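Local coordinates for molybdopterin-guanine dinucleotide biosynthesis protein B (Bacillus subtilis subsp. spizizenii, PDB 4OYH) that binds GTP, hydrolyses it weakly, and may act as an adapter in making and using the molybdopterin guanine dinucleotide cofactor, at residues Pro154-His157 / Ala158-Val162; Val162-Asp165 / Leu166-Gln170. The protein carries 2 engineered substitutions. All coordinates share one frame; numbering follows the deposited sequence.

Contact 1 of 2, residues Pro154-His157 / Ala158-Val162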
ATOM      1  N   PRO A 154     -15.989  20.874  23.501  1.00 26.46           N
ATOM      2  CA  PRO A 154     -17.365  20.381  23.441  1.00 27.38           C
ATOM      3  C   PRO A 154     -17.497  18.889  23.807  1.00 27.97           C
ATOM      4  O   PRO A 154     -16.559  18.151  23.582  1.00 26.13           O
ATOM      5  CB  PRO A 154     -17.740  20.640  21.978  1.00 25.73           C
ATOM      6  CG  PRO A 154     -16.476  20.613  21.272  1.00 29.14           C
ATOM      7  CD  PRO A 154     -15.523  21.311  22.192  1.00 25.63           C
ATOM      8  N   ILE A 155     -18.660  18.481  24.310  1.00 28.86           N
ATOM      9  CA  ILE A 155     -18.949  17.094  24.716  1.00 34.91           C
ATOM     10  C   ILE A 155     -20.195  16.560  24.020  1.00 35.56           C
ATOM     11  O   ILE A 155     -21.238  17.199  24.046  1.00 36.04           O
ATOM     12  CB  ILE A 155     -19.203  16.957  26.231  1.00 32.58           C
ATOM     13  CG1 ILE A 155     -18.165  17.716  27.047  1.00 46.54           C
ATOM     14  CG2 ILE A 155     -19.253  15.496  26.605  1.00 59.87           C
ATOM     15  CD1 ILE A 155     -16.771  17.209  26.901  1.00 54.41           C
ATOM     16  N   PHE A 156     -20.087  15.374  23.427  1.00 37.80           N
ATOM     17  CA  PHE A 156     -21.172  14.773  22.670  1.00 40.37           C
ATOM     18  C   PHE A 156     -21.597  13.422  23.227  1.00 54.80           C
ATOM     19  O   PHE A 156     -20.832  12.812  23.973  1.00 47.60           O
ATOM     20  CB  PHE A 156     -20.741  14.576  21.255  1.00 39.63           C
ATOM     21  CG  PHE A 156     -20.279  15.797  20.612  1.00 40.62           C
ATOM     22  CD1 PHE A 156     -21.176  16.734  20.172  1.00 36.33           C
ATOM     23  CD2 PHE A 156     -18.950  16.017  20.425  1.00 30.65           C
ATOM     24  CE1 PHE A 156     -20.748  17.849  19.564  1.00 34.57           C
ATOM     25  CE2 PHE A 156     -18.527  17.150  19.813  1.00 30.74           C
ATOM     26  CZ  PHE A 156     -19.423  18.060  19.396  1.00 34.95           C
ATOM     27  N   HIS A 157     -22.790  12.944  22.854  1.00 59.85           N
ATOM     28  CA  HIS A 157     -23.026  11.504  22.930  1.00 64.11           C
ATOM     29  C   HIS A 157     -22.455  10.814  21.685  1.00 67.08           C
ATOM     30  O   HIS A 157     -22.319  11.422  20.602  1.00 59.23           O
ATOM     31  CB  HIS A 157     -24.520  11.064  23.118  1.00 87.17           C
ATOM     32  CG  HIS A 157     -25.580  12.022  22.633  1.00100.47           C
ATOM     33  ND1 HIS A 157     -26.108  13.013  23.419  1.00104.80           N
ATOM     34  CD2 HIS A 157     -26.302  12.028  21.475  1.00 96.16           C
ATOM     35  CE1 HIS A 157     -27.062  13.656  22.746  1.00 93.47           C
ATOM     36  NE2 HIS A 157     -27.193  13.076  21.574  1.00 89.46           N
ATOM     37  N   ALA A 158     -22.128   9.534  21.864  1.00 65.50           N
ATOM     38  CA  ALA A 158     -21.474   8.722  20.828  1.00 82.20           C
ATOM     39  C   ALA A 158     -22.182   8.734  19.471  1.00 72.72           C
ATOM     40  O   ALA A 158     -21.522   8.704  18.424  1.00 83.80           O
ATOM     41  CB  ALA A 158     -21.327   7.285  21.319  1.00 79.91           C
ATOM     42  N   ASP A 159     -23.509   8.795  19.494  1.00 68.90           N
ATOM     43  CA  ASP A 159     -24.306   8.705  18.271  1.00 76.14           C
ATOM     44  C   ASP A 159     -24.792  10.070  17.789  1.00 70.92           C
ATOM     45  O   ASP A 159     -25.608  10.152  16.871  1.00 72.11           O
ATOM     46  CB  ASP A 159     -25.501   7.779  18.493  1.00 84.99           C
ATOM     47  CG  ASP A 159     -25.089   6.393  18.961  1.00 94.25           C
ATOM     48  OD1 ASP A 159     -24.120   5.837  18.398  1.00 87.56           O
ATOM     49  OD2 ASP A 159     -25.737   5.856  19.891  1.00105.64           O
ATOM     50  N   ASP A 160     -24.268  11.131  18.396  1.00 69.98           N
ATOM     51  CA  ASP A 160     -24.606  12.500  18.022  1.00 58.41           C
ATOM     52  C   ASP A 160     -24.004  12.850  16.646  1.00 61.14           C
ATOM     53  O   ASP A 160     -22.775  12.813  16.473  1.00 54.59           O
ATOM     54  CB  ASP A 160     -24.107  13.465  19.109  1.00 61.19           C
ATOM     55  CG  ASP A 160     -24.784  14.846  19.065  1.00 60.07           C
ATOM     56  OD1 ASP A 160     -24.997  15.398  17.969  1.00 60.10           O
ATOM     57  OD2 ASP A 160     -25.090  15.394  20.150  1.00 71.40           O
ATOM     58  N   PRO A 161     -24.864  13.189  15.660  1.00 68.01           N
ATOM     59  CA  PRO A 161     -24.409  13.516  14.302  1.00 51.48           C
ATOM     60  C   PRO A 161     -23.602  14.796  14.203  1.00 42.65           C
ATOM     61  O   PRO A 161     -22.840  14.974  13.252  1.00 37.13           O
ATOM     62  CB  PRO A 161     -25.717  13.679  13.523  1.00 56.60           C
ATOM     63  CG  PRO A 161     -26.703  14.066  14.539  1.00 60.69           C
ATOM     64  CD  PRO A 161     -26.333  13.274  15.755  1.00 67.50           C
ATOM     65  N   VAL A 162     -23.809  15.704  15.142  1.00 47.82           N
ATOM     66  CA  VAL A 162     -23.018  16.930  15.182  1.00 51.17           C
ATOM     67  C   VAL A 162     -21.539  16.573  15.339  1.00 42.99           C
ATOM     68  O   VAL A 162     -20.691  17.225  14.752  1.00 34.87           O
ATOM     69  CB  VAL A 162     -23.456  17.855  16.333  1.00 48.63           C
ATOM     70  CG1 VAL A 162     -22.608  19.109  16.368  1.00 40.55           C
ATOM     71  CG2 VAL A 162     -24.909  18.224  16.165  1.00 47.83           C
TER
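Phe156 and His157 meet Asp160 and Val162 in a local contact round the turn that leads from the edge strand 155-156 of the parallel sheet into the C-terminal helix 161-171. The chain reverses in a type I beta turn from His157 to Asp160, closed by a fairly straight hydrogen bond of 3.0 Å from Asp160 N to His157 O (159° at the hydrogen).

Asp160 then serves as the N-cap of the helix. Its CG stands anti to its own backbone N (chi1 -161°), which swings the carboxylate forward until OD1 accepts from Val162 N at 3.1 Å, on the anti side and somewhat out of the carboxylate plane. The other oxygen, OD2, lies over one face of the His157 imidazole, displaced toward the rim, with NE2 as its nearest ring atom at 3.4 Å. Carboxylate and imidazole planes are inclined by only 30°; with OD2 above the ring, the angle at NE2 is too poor for a hydrogen bond, and the groups overlap without a directed link. OD2 also sits at the edge of the Phe156 ring, 4.1 Å from CD1, with the planes steeply inclined. Phe156 reaches past the cap as well, its CE1 packing 3.9 Å from CG1 of Val162 in the first helical turn.

Strand 136-141 borders this corner, with Phe156 against Ala138 and Ala158 against Ile140. Ala158 also lies near, without touching, the probable GTP-binding P-loop, its side chain about 7 Å from that of Gly22. The whole is a strand-turn-helix connection with an Asp N-cap, at the edge of a P-loop NTPase fold.

Contact 2 of 2, residues Val162-Asp165 / Leu166-Gln170. Engineered in segment 166-170: Leu166 (natural residue Phe).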
ATOM      1  N   VAL A 162     -23.809  15.704  15.142  1.00 47.82           N
ATOM      2  CA  VAL A 162     -23.018  16.930  15.182  1.00 51.17           C
ATOM      3  C   VAL A 162     -21.539  16.573  15.339  1.00 42.99           C
ATOM      4  O   VAL A 162     -20.691  17.225  14.752  1.00 34.87           O
ATOM      5  CB  VAL A 162     -23.456  17.855  16.333  1.00 48.63           C
ATOM      6  CG1 VAL A 162     -22.608  19.109  16.368  1.00 40.55           C
ATOM      7  CG2 VAL A 162     -24.909  18.224  16.165  1.00 47.83           C
ATOM      8  N   ALA A 163     -21.255  15.519  16.105  1.00 36.62           N
ATOM      9  CA  ALA A 163     -19.887  15.113  16.373  1.00 43.34           C
ATOM     10  C   ALA A 163     -19.224  14.602  15.118  1.00 37.30           C
ATOM     11  O   ALA A 163     -18.059  14.867  14.927  1.00 27.61           O
ATOM     12  CB  ALA A 163     -19.827  14.047  17.480  1.00 38.80           C
ATOM     13  N   VAL A 164     -19.933  13.886  14.246  1.00 37.54           N
ATOM     14  CA  VAL A 164     -19.282  13.527  12.994  1.00 42.26           C
ATOM     15  C   VAL A 164     -19.200  14.763  12.085  1.00 29.61           C
ATOM     16  O   VAL A 164     -18.245  14.894  11.312  1.00 33.72           O
ATOM     17  CB  VAL A 164     -19.958  12.344  12.228  1.00 53.22           C
ATOM     18  CG1 VAL A 164     -20.794  11.453  13.147  1.00 51.72           C
ATOM     19  CG2 VAL A 164     -20.734  12.830  11.051  1.00 47.63           C
ATOM     20  N   ASP A 165     -20.168  15.668  12.195  1.00 31.40           N
ATOM     21  CA  ASP A 165     -20.175  16.921  11.406  1.00 34.19           C
ATOM     22  C   ASP A 165     -19.055  17.852  11.880  1.00 44.62           C
ATOM     23  O   ASP A 165     -18.478  18.605  11.096  1.00 36.32           O
ATOM     24  CB  ASP A 165     -21.527  17.652  11.512  1.00 43.92           C
ATOM     25  CG  ASP A 165     -22.636  17.030  10.627  1.00 69.30           C
ATOM     26  OD1 ASP A 165     -22.334  16.218   9.724  1.00 75.40           O
ATOM     27  OD2 ASP A 165     -23.827  17.375  10.827  1.00 84.96           O
ATOM     28  N   LEU A 166     -18.740  17.788  13.170  1.00 38.94           N
ATOM     29  CA  LEU A 166     -17.667  18.582  13.712  1.00 42.74           C
ATOM     30  C   LEU A 166     -16.378  18.092  13.087  1.00 34.08           C
ATOM     31  O   LEU A 166     -15.509  18.876  12.766  1.00 33.27           O
ATOM     32  CB  LEU A 166     -17.633  18.503  15.249  1.00 32.89           C
ATOM     33  CG  LEU A 166     -16.494  19.232  15.965  1.00 28.76           C
ATOM     34  CD1 LEU A 166     -16.869  19.538  17.372  1.00 37.00           C
ATOM     35  CD2 LEU A 166     -15.224  18.413  16.031  1.00 31.76           C
ATOM     36  N   VAL A 167     -16.243  16.801  12.873  1.00 34.20           N
ATOM     37  CA  VAL A 167     -14.974  16.329  12.349  1.00 37.10           C
ATOM     38  C   VAL A 167     -14.818  16.742  10.894  1.00 31.61           C
ATOM     39  O   VAL A 167     -13.735  17.112  10.458  1.00 31.29           O
ATOM     40  CB  VAL A 167     -14.830  14.811  12.480  1.00 29.43           C
ATOM     41  CG1 VAL A 167     -13.542  14.346  11.810  1.00 28.06           C
ATOM     42  CG2 VAL A 167     -14.817  14.402  13.923  1.00 30.14           C
ATOM     43  N   LEU A 168     -15.917  16.714  10.159  1.00 36.52           N
ATOM     44  CA  LEU A 168     -15.875  16.992   8.738  1.00 32.35           C
ATOM     45  C   LEU A 168     -15.604  18.445   8.471  1.00 35.25           C
ATOM     46  O   LEU A 168     -14.951  18.811   7.479  1.00 42.58           O
ATOM     47  CB  LEU A 168     -17.186  16.560   8.085  1.00 42.51           C
ATOM     48  CG  LEU A 168     -17.304  15.043   7.951  1.00 36.89           C
ATOM     49  CD1 LEU A 168     -18.742  14.591   7.863  1.00 64.52           C
ATOM     50  CD2 LEU A 168     -16.571  14.615   6.740  1.00 38.43           C
ATOM     51  N   SER A 169     -16.061  19.294   9.364  1.00 30.82           N
ATOM     52  CA  SER A 169     -15.858  20.711   9.150  1.00 41.98           C
ATOM     53  C   SER A 169     -14.380  20.988   9.348  1.00 42.89           C
ATOM     54  O   SER A 169     -13.822  21.859   8.667  1.00 42.19           O
ATOM     55  CB  SER A 169     -16.745  21.570  10.081  1.00 45.60           C
ATOM     56  OG  SER A 169     -16.121  21.811  11.333  1.00 62.02           O
ATOM     57  N   GLN A 170     -13.726  20.233  10.237  1.00 37.03           N
ATOM     58  CA  GLN A 170     -12.301  20.473  10.483  1.00 37.30           C
ATOM     59  C   GLN A 170     -11.508  19.883   9.342  1.00 39.15           C
ATOM     60  O   GLN A 170     -10.449  20.380   9.001  1.00 40.92           O
ATOM     61  CB  GLN A 170     -11.823  19.866  11.810  1.00 45.98           C
ATOM     62  CG  GLN A 170     -12.635  20.253  13.049  1.00 43.39           C
ATOM     63  CD  GLN A 170     -12.734  21.731  13.242  1.00 43.08           C
ATOM     64  OE1 GLN A 170     -11.746  22.410  13.499  1.00 35.12           O
ATOM     65  NE2 GLN A 170     -13.926  22.246  13.110  1.00 43.91           N
TER
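Successive turns of helix 161-171 are joined here by i+4 backbone hydrogen bonds: Leu166 N to Val162 O, Leu168 N to Val164 O and Ser169 N to Asp165 O, the last two at 3.2 and 3.1 Å, whereas Val167 N to Ala163 O is weak at 3.4 Å. Val167 N also makes a weak bond to Val164 O, which thus receives two amides.

The side chains follow the same pitch. Val164 and Leu168 lie alongside each other and point the same way, CG2 of the valine 4.2 Å from CD1 of the leucine. Leu168 CG is anti to its carbonyl carbon (chi1 -74°), and from there CD1 lies back over the preceding turn, 3.5 Å from Val164 O. Val167 does something similar one residue earlier, its CG2 resting 3.4 Å from Ala163 O. The engineered Leu166 touches the earlier turn through CB, near Val162 O, while the end of its side chain leads away from that segment. Near the far end, Ser169 OG gives a weak hydrogen bond to Leu166 O and accepts a weak one from Gln170 NE2 at 2.9 Å.

These residues are shared out among different neighbours. Val164 and Val167 pack on Phe26 of helix 23-35, and Val164 also meets Ile30; Asp165 OD1 forms a salt bridge with Lys33, whose side chain touches Leu168 too. Leu166 is directed instead to the sheet, against Ile137 of strand 136-141 and Phe156 of strand 155-156, so the helix lies on strands 136-141 and 155-156 and packs alongside helix 23-35.

Following the chain from Pro154, contact 1 closes the short turn between strand 155-156 and helix 161-171, and contact 2 takes over at Val162, the residue they share, to run along that helix. The two are consecutive, neither nested nor crossed, with centres about 10 Å apart. They meet again where the helix folds back beside the strand: Phe156 CZ packs 3.6 Å from CD1 of the engineered Leu166, and Phe156 CG lies equally close to Ala163 CB. Pro154 adds a looser touch on Leu166. Together they tie the last strand of the parallel sheet to the C-terminal helix, which in turn contacts helix 23-35.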